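Local coordinates for transcription initiation factor tfiid subunit 72/90-100 KDA (Encephalitozoon cuniculi, PDB 2J4B), which is the TAF5 subunit of the TFIID and SAGA complexes, probably needed for regulated RNA polymerase II transcription, and represented here by its N-terminal NTD2 domain, at residues L33-P36 with L37-I41. Numbering follows the deposited sequence.
Sequences LLYP and LFIHI
Y35 and I39, one helical turn apart near the start of helix 34-47, run side by side in the same direction. CG1 of I39 lies over one face of the phenol ring, a CH-pi contact 4.2 Å from the Y35 ring centroid and 27° off its normal; the closest ring atom is CE1 of Y35, 3.9 Å from CG1 of I39. The torsions make this possible: Y35 holds CG anti to its own N (chi1 174°), which places the ring beside the carbonyl carbon and brings its end back toward I39, while CG1 of I39 sits beside its backbone N. Beneath the pair, I39 N donates to Y35 O at 3.1 Å in a nearly straight bond (168°). F38 N meets L34 O at 2.9 Å, from above the carbonyl plane, and CB of F38 rests against that same oxygen. P36, which has no N-H to give, still accepts through O from H40 N at 3.0 Å, with CD2 of the imidazole close by. L37 N reaches L33 O only weakly. L34 and L37 touch helix 8-21, Y35 and I39 pack on helix 69-75, and the H40 ring stacks on H129. In this central helix of the NTD2 domain, the peptide groups thus bond to one another along the axis, and the side chains offered to helices 8-21 and 69-75 are largely apolar and aromatic.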
# COMPACT_ATOMS: atom_id res chain seq x y z
N LEU A 33 -3.04 4.71 -3.93
CA LEU A 33 -3.28 3.48 -3.21
C LEU A 33 -2.01 2.63 -3.04
O LEU A 33 -1.89 1.90 -2.07
CB LEU A 33 -4.36 2.66 -3.92
CG LEU A 33 -4.72 1.30 -3.31
CD1 LEU A 33 -5.11 1.37 -1.81
CD2 LEU A 33 -5.83 0.62 -4.10
N LEU A 34 -1.08 2.70 -3.99
CA LEU A 34 0.09 1.82 -3.91
C LEU A 34 1.08 2.19 -2.79
O LEU A 34 1.81 1.32 -2.33
CB LEU A 34 0.82 1.75 -5.24
CG LEU A 34 0.02 1.22 -6.44
CD1 LEU A 34 0.92 1.30 -7.72
CD2 LEU A 34 -0.57 -0.21 -6.22
N TYR A 35 1.11 3.45 -2.36
CA TYR A 35 2.10 3.88 -1.37
C TYR A 35 1.86 3.30 0.02
O TYR A 35 2.77 2.67 0.59
CB TYR A 35 2.21 5.40 -1.25
CG TYR A 35 3.15 5.83 -0.13
CD1 TYR A 35 4.50 5.49 -0.15
CD2 TYR A 35 2.69 6.55 0.95
CE1 TYR A 35 5.34 5.88 0.84
CE2 TYR A 35 3.53 6.95 1.96
CZ TYR A 35 4.87 6.62 1.90
OH TYR A 35 5.73 7.00 2.92
N PRO A 36 0.67 3.55 0.60
CA PRO A 36 0.33 2.92 1.89
C PRO A 36 0.31 1.40 1.82
O PRO A 36 0.76 0.76 2.75
CB PRO A 36 -1.06 3.49 2.20
CG PRO A 36 -1.59 3.98 0.91
CD PRO A 36 -0.42 4.42 0.12
N LEU A 37 -0.18 0.83 0.74
CA LEU A 37 -0.13 -0.62 0.59
C LEU A 37 1.31 -1.14 0.62
O LEU A 37 1.61 -2.14 1.27
CB LEU A 37 -0.78 -1.02 -0.73
CG LEU A 37 -0.75 -2.52 -1.06
CD1 LEU A 37 -1.15 -3.42 0.15
CD2 LEU A 37 -1.67 -2.76 -2.29
N PHE A 38 2.19 -0.44 -0.10
CA PHE A 38 3.62 -0.74 -0.17
C PHE A 38 4.31 -0.77 1.20
O PHE A 38 4.99 -1.72 1.54
CB PHE A 38 4.29 0.31 -1.05
CG PHE A 38 5.79 0.30 -1.00
CD1 PHE A 38 6.51 -0.64 -1.71
CD2 PHE A 38 6.47 1.28 -0.30
CE1 PHE A 38 7.91 -0.61 -1.70
CE2 PHE A 38 7.87 1.32 -0.29
CZ PHE A 38 8.58 0.37 -0.99
N ILE A 39 4.14 0.30 1.96
CA ILE A 39 4.72 0.38 3.30
C ILE A 39 4.15 -0.76 4.12
O ILE A 39 4.87 -1.45 4.83
CB ILE A 39 4.40 1.73 3.97
CG1 ILE A 39 5.13 2.87 3.24
CG2 ILE A 39 4.78 1.72 5.45
CD1 ILE A 39 6.64 2.68 3.16
N HIS A 40 2.84 -0.96 4.01
CA HIS A 40 2.18 -1.96 4.83
C HIS A 40 2.70 -3.37 4.55
O HIS A 40 2.81 -4.17 5.47
CB HIS A 40 0.66 -1.90 4.66
CG HIS A 40 -0.00 -0.97 5.63
ND1 HIS A 40 0.07 -1.15 6.99
CD2 HIS A 40 -0.74 0.14 5.43
CE1 HIS A 40 -0.60 -0.18 7.59
NE2 HIS A 40 -1.10 0.62 6.67
N ILE A 41 2.99 -3.67 3.30
CA ILE A 41 3.63 -4.95 2.96
C ILE A 41 5.04 -5.07 3.55
O ILE A 41 5.41 -6.11 4.12
CB ILE A 41 3.68 -5.15 1.42
CG1 ILE A 41 2.23 -5.32 0.89
CG2 ILE A 41 4.55 -6.33 1.05
CD1 ILE A 41 2.12 -5.22 -0.62